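Local coordinates for HAD hydrolase, family IA, variant 3 (Entamoeba histolytica, PDB 6W04), which probably acts as a magnesium-dependent hydrolase of the haloacid dehalogenase (HAD) superfamily, with a magnesium ion bound in its active site, at residues F21-M26 and Q50-I55; Y68-E71 and Y76-M79. All coordinates share one frame; numbering follows the deposited sequence. Where two conformers were deposited one is given.

Contact 1: F21-M26 and Q50-I55; sequences FCWKEM and QLIEHI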
loop_
_atom_site.group_PDB
_atom_site.type_symbol
_atom_site.label_atom_id
_atom_site.label_comp_id
_atom_site.label_asym_id
_atom_site.label_seq_id
_atom_site.Cartn_x
_atom_site.Cartn_y
_atom_site.Cartn_z
ATOM N N PHE A 21 -1.116 -16.286 0.340
ATOM C CA PHE A 21 -0.702 -17.532 -0.315
ATOM C C PHE A 21 0.804 -17.683 -0.318
ATOM O O PHE A 21 1.318 -18.787 -0.118
ATOM C CB PHE A 21 -1.145 -17.597 -1.782
ATOM C CG PHE A 21 -2.604 -17.524 -1.993
ATOM C CD1 PHE A 21 -3.491 -17.803 -0.973
ATOM C CD2 PHE A 21 -3.095 -17.170 -3.246
ATOM C CE1 PHE A 21 -4.856 -17.733 -1.187
ATOM C CE2 PHE A 21 -4.447 -17.097 -3.466
ATOM C CZ PHE A 21 -5.331 -17.379 -2.438
ATOM N N CYS A 22 1.523 -16.604 -0.655
ATOM C CA CYS A 22 2.980 -16.675 -0.719
ATOM C C CYS A 22 3.583 -16.935 0.651
ATOM O O CYS A 22 4.526 -17.723 0.768
ATOM C CB CYS A 22 3.570 -15.397 -1.303
ATOM S SG CYS A 22 3.073 -15.179 -3.001
ATOM N N TRP A 23 3.052 -16.307 1.702
ATOM C CA TRP A 23 3.609 -16.617 3.020
ATOM C C TRP A 23 3.234 -18.022 3.464
ATOM O O TRP A 23 3.997 -18.659 4.202
ATOM C CB TRP A 23 3.155 -15.601 4.088
ATOM C CG TRP A 23 3.963 -14.342 4.021
ATOM C CD1 TRP A 23 3.518 -13.089 3.694
ATOM C CD2 TRP A 23 5.366 -14.223 4.272
ATOM N NE1 TRP A 23 4.568 -12.188 3.743
ATOM C CE2 TRP A 23 5.714 -12.868 4.086
ATOM C CE3 TRP A 23 6.375 -15.145 4.605
ATOM C CZ2 TRP A 23 7.023 -12.405 4.232
ATOM C CZ3 TRP A 23 7.672 -14.687 4.751
ATOM C CH2 TRP A 23 7.991 -13.331 4.559
ATOM N N LYS A 24 2.053 -18.505 3.081
ATOM C CA LYS A 24 1.689 -19.863 3.455
ATOM C C LYS A 24 2.575 -20.865 2.742
ATOM O O LYS A 24 3.038 -21.852 3.341
ATOM C CB LYS A 24 0.199 -20.120 3.157
ATOM C CG LYS A 24 -0.676 -19.427 4.188
ATOM C CD LYS A 24 -2.162 -19.542 3.833
ATOM C CE LYS A 24 -2.999 -18.770 4.829
ATOM N NZ LYS A 24 -4.441 -18.875 4.530
ATOM N N GLU A 25 2.834 -20.620 1.465
ATOM C CA GLU A 25 3.742 -21.483 0.719
ATOM C C GLU A 25 5.146 -21.445 1.313
ATOM O O GLU A 25 5.797 -22.489 1.433
ATOM C CB GLU A 25 3.735 -21.080 -0.770
ATOM C CG GLU A 25 4.731 -21.853 -1.648
ATOM C CD GLU A 25 4.377 -23.337 -1.864
ATOM O OE1 GLU A 25 5.320 -24.141 -2.056
ATOM O OE2 GLU A 25 3.173 -23.709 -1.855
ATOM N N MET A 26 5.625 -20.258 1.713
ATOM C CA MET A 26 6.959 -20.163 2.314
ATOM C C MET A 26 7.023 -20.911 3.635
ATOM O O MET A 26 8.011 -21.601 3.921
ATOM C CB MET A 26 7.358 -18.701 2.568
ATOM C CG MET A 26 7.593 -17.879 1.301
ATOM S SD MET A 26 8.851 -18.630 0.240
ATOM C CE MET A 26 10.235 -18.369 1.334
ATOM N N GLN A 50 9.385 -10.160 10.700
ATOM C CA GLN A 50 8.565 -10.779 11.735
ATOM C C GLN A 50 7.890 -12.036 11.221
ATOM O O GLN A 50 7.705 -13.003 11.971
ATOM C CB GLN A 50 7.508 -9.794 12.244
ATOM C CG GLN A 50 8.061 -8.617 13.038
ATOM C CD GLN A 50 6.962 -7.646 13.458
ATOM O OE1 GLN A 50 6.502 -6.837 12.661
ATOM N NE2 GLN A 50 6.551 -7.723 14.712
ATOM N N LEU A 51 7.467 -12.028 9.951
ATOM C CA LEU A 51 6.849 -13.223 9.378
ATOM C C LEU A 51 7.841 -14.381 9.333
ATOM O O LEU A 51 7.531 -15.509 9.748
ATOM C CB LEU A 51 6.322 -12.922 7.969
ATOM C CG LEU A 51 4.867 -12.465 7.806
ATOM C CD1 LEU A 51 3.923 -13.615 8.000
ATOM C CD2 LEU A 51 4.513 -11.356 8.759
ATOM N N ILE A 52 9.047 -14.121 8.837
ATOM C CA ILE A 52 10.041 -15.190 8.728
ATOM C C ILE A 52 10.431 -15.700 10.107
ATOM O O ILE A 52 10.581 -16.915 10.319
ATOM C CB ILE A 52 11.271 -14.702 7.944
ATOM C CG1 ILE A 52 10.847 -14.247 6.550
ATOM C CG2 ILE A 52 12.317 -15.829 7.890
ATOM C CD1 ILE A 52 11.728 -13.124 5.955
ATOM N N GLU A 53 10.612 -14.776 11.066
ATOM C CA GLU A 53 10.905 -15.178 12.437
ATOM C C GLU A 53 9.790 -16.035 13.020
ATOM O O GLU A 53 10.059 -16.979 13.763
ATOM C CB GLU A 53 11.151 -13.945 13.323
ATOM C CG GLU A 53 12.449 -13.219 12.913
ATOM C CD GLU A 53 12.660 -11.917 13.651
ATOM O OE1 GLU A 53 11.654 -11.322 14.095
ATOM O OE2 GLU A 53 13.836 -11.521 13.814
ATOM N N HIS A 54 8.533 -15.711 12.718
ATOM C CA HIS A 54 7.445 -16.579 13.159
ATOM C C HIS A 54 7.591 -17.978 12.572
ATOM O O HIS A 54 7.451 -18.981 13.284
ATOM C CB HIS A 54 6.088 -16.010 12.759
ATOM C CG HIS A 54 4.948 -16.892 13.160
ATOM N ND1 HIS A 54 4.358 -16.814 14.403
ATOM C CD2 HIS A 54 4.324 -17.898 12.509
ATOM C CE1 HIS A 54 3.403 -17.728 14.493
ATOM N NE2 HIS A 54 3.355 -18.389 13.348
ATOM N N ILE A 55 7.873 -18.057 11.274
ATOM C CA ILE A 55 7.948 -19.340 10.574
ATOM C C ILE A 55 9.112 -20.177 11.099
ATOM O O ILE A 55 8.972 -21.384 11.324
ATOM C CB ILE A 55 8.063 -19.095 9.056
ATOM C CG1 ILE A 55 6.730 -18.543 8.512
ATOM C CG2 ILE A 55 8.518 -20.390 8.335
ATOM C CD1 ILE A 55 6.815 -17.886 7.113
#

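Contact 2: Y68-E71 and Y76-M79; sequences YAEE and YRTM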
loop_
_atom_site.group_PDB
_atom_site.type_symbol
_atom_site.label_atom_id
_atom_site.label_comp_id
_atom_site.label_asym_id
_atom_site.label_seq_id
_atom_site.Cartn_x
_atom_site.Cartn_y
_atom_site.Cartn_z
ATOM N N TYR A 68 15.384 -14.411 3.102
ATOM C CA TYR A 68 14.109 -15.119 2.987
ATOM C C TYR A 68 13.007 -14.194 2.531
ATOM O O TYR A 68 12.081 -14.628 1.830
ATOM C CB TYR A 68 13.731 -15.780 4.315
ATOM C CG TYR A 68 14.623 -16.952 4.619
ATOM C CD1 TYR A 68 14.564 -18.103 3.838
ATOM C CD2 TYR A 68 15.561 -16.896 5.638
ATOM C CE1 TYR A 68 15.392 -19.177 4.075
ATOM C CE2 TYR A 68 16.402 -17.975 5.893
ATOM C CZ TYR A 68 16.307 -19.115 5.103
ATOM O OH TYR A 68 17.122 -20.197 5.330
ATOM N N ALA A 69 13.071 -12.920 2.913
ATOM C CA ALA A 69 12.083 -11.989 2.381
ATOM C C ALA A 69 12.180 -11.921 0.866
ATOM O O ALA A 69 11.159 -11.892 0.168
ATOM C CB ALA A 69 12.250 -10.604 3.001
ATOM N N GLU A 70 13.393 -11.926 0.332
ATOM C CA GLU A 70 13.507 -11.868 -1.118
ATOM C C GLU A 70 12.991 -13.153 -1.770
ATOM O O GLU A 70 12.433 -13.107 -2.877
ATOM C CB GLU A 70 14.956 -11.575 -1.520
ATOM C CG GLU A 70 15.222 -11.621 -3.029
ATOM C CD GLU A 70 14.337 -10.661 -3.848
ATOM O OE1 GLU A 70 13.755 -9.698 -3.282
ATOM O OE2 GLU A 70 14.232 -10.881 -5.075
ATOM N N GLU A 71 13.172 -14.311 -1.121
ATOM C CA GLU A 71 12.545 -15.528 -1.644
ATOM C C GLU A 71 11.027 -15.400 -1.667
ATOM O O GLU A 71 10.377 -15.829 -2.627
ATOM C CB GLU A 71 12.937 -16.760 -0.819
ATOM C CG GLU A 71 14.400 -17.142 -0.919
ATOM C CD GLU A 71 14.726 -18.490 -0.258
ATOM O OE1 GLU A 71 13.796 -19.195 0.210
ATOM O OE2 GLU A 71 15.926 -18.837 -0.212
ATOM N N TYR A 76 5.976 -13.951 -4.821
ATOM C CA TYR A 76 4.878 -13.008 -5.005
ATOM C C TYR A 76 4.900 -12.360 -6.390
ATOM O O TYR A 76 3.866 -12.304 -7.076
ATOM C CB TYR A 76 4.932 -11.947 -3.904
ATOM C CG TYR A 76 4.113 -10.720 -4.200
ATOM C CD1 TYR A 76 2.730 -10.727 -4.009
ATOM C CD2 TYR A 76 4.711 -9.551 -4.675
ATOM C CE1 TYR A 76 1.958 -9.593 -4.303
ATOM C CE2 TYR A 76 3.948 -8.397 -4.945
ATOM C CZ TYR A 76 2.555 -8.451 -4.750
ATOM O OH TYR A 76 1.772 -7.347 -5.011
ATOM N N ARG A 77 6.065 -11.854 -6.817
ATOM C CA ARG A 77 6.167 -11.185 -8.115
ATOM C C ARG A 77 5.782 -12.109 -9.248
ATOM O O ARG A 77 5.133 -11.685 -10.209
ATOM C CB ARG A 77 7.593 -10.701 -8.377
ATOM C CG ARG A 77 7.993 -9.540 -7.592
ATOM C CD ARG A 77 9.473 -9.322 -7.766
ATOM N NE ARG A 77 10.022 -8.869 -6.507
ATOM C CZ ARG A 77 11.221 -9.199 -6.056
ATOM N NH1 ARG A 77 11.615 -8.734 -4.888
ATOM N NH2 ARG A 77 12.016 -9.986 -6.777
ATOM N N THR A 78 6.226 -13.361 -9.173
ATOM C CA THR A 78 5.936 -14.333 -10.215
ATOM C C THR A 78 4.440 -14.614 -10.285
ATOM O O THR A 78 3.846 -14.627 -11.371
ATOM C CB THR A 78 6.735 -15.601 -9.929
ATOM O OG1 THR A 78 8.125 -15.278 -9.984
ATOM C CG2 THR A 78 6.433 -16.667 -10.952
ATOM N N MET A 79 3.816 -14.820 -9.125
ATOM C CA MET A 79 2.373 -15.060 -9.073
ATOM C C MET A 79 1.578 -13.839 -9.535
ATOM O O MET A 79 0.618 -13.969 -10.309
ATOM C CB MET A 79 1.968 -15.458 -7.652
ATOM C CG MET A 79 2.637 -16.766 -7.173
ATOM S SD MET A 79 2.026 -18.277 -8.023
ATOM C CE MET A 79 0.251 -18.080 -7.784
#

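Contact 1: F21-M26 and Q50-I55
Trp23 lays one face of its indole against Leu51, and three aliphatic side chains of 50-55 gather round the ring, each from a different direction. The CB of Leu51 stands 3.7 Å from the centroid of the six-membered ring and only 5° off its normal, a CH-pi contact over the face. From there the leucine runs on across the bicycle: its CG lies 3.8 Å from Trp23 CE2, and CD1 continues toward the pyrrole half. Ile52 comes in at the edge instead, its CG1 3.6 Å from Trp23 CH2 and near the ring plane. Ile55 approaches obliquely, its side chain at about a right angle to the tryptophan's, and its CD1 lies 3.7 Å from Trp23 CE3.

With CG beside the backbone N (chi1 -80°), the indole reaches out from its helix into the space between the axes of segments 21-26 and 50-55, which are 11.0 Å apart at closest approach and inclined at 33°. Helices 16-31 and 48-56 belong to the alpha-helical cap that HAD hydrolases of this type carry beside the Rossmann-like core, and here a large side chain spans a wide helix-helix separation.

The close packing runs along this buried apolar strip. Toward the outer, partly exposed flanks the chemistry turns polar: Glu25 pairs with Arg29 and Glu53 with Lys49, each within its own helix, while His54 NE2 is hydrogen-bonded to Glu39.

Contact 2: Y68-E71 and Y76-M79
Arg77 meets Glu70 end-on, two guanidinium nitrogens to two carboxylate oxygens. Its NH1 donates to Glu70 OE1 at 2.8 Å and its NH2 to Glu70 OE2 at 2.9 Å, the two bonds about equally straight. Each oxygen is approached on its syn side, and OE1 lies at the guanidinium edge, close to the plane. The two flat groups are not coplanar, however: their planes are turned 31° apart, so that the fork is slightly twisted while both bonds stay short.

The two residues sit seven apart, about two turns, on one long helix, 62-82, which belongs to the cap of this HAD fold, and the side chains have to bridge that distance along the helix. Glu70 does so by swinging CG anti to the backbone N and then folding at chi2 (57°), which brings the carboxylate nearer Arg77 than its own CB direction would suggest. Arg77 starts differently, with CG beside the backbone N, extends through chi2, and bends at chi3 (-143°) to turn the guanidinium end toward the acid. The two chains meet at roughly a right angle.

Arg77 lies toward the end where cap and core come together, its side chain about 9 Å from that of the magnesium ligand Asn9. The two bonds to Glu70 and one from NE to Asn115 OD1, on helix 113-123, hold the guanidinium in this conformer, and NH1 has a long, weak ion pair with Asp112. A second conformer of Arg77 exists, and the grip is therefore probably not permanent.

In the fold
Contact 1 is buried and wholly apolar, joining helix 16-31 to helix 48-56 through one aromatic side chain; contact 2 is a surface ion pair within a single helix, 62-82. They are neighbours, with centres about 11 Å apart, because helix 62-82 packs against both helices of contact 1. Ile52 CD1 lies 3.3 Å from Ala69 N, Met26 CE reaches Glu71 CB, and Cys22 SG lies against Tyr76 CA. Where the helices meet in this way, the contacts are van der Waals packing, whereas Glu70 and Arg77 form their salt bridge at the partly exposed surface, where Arg77 also reaches core helix 113-123.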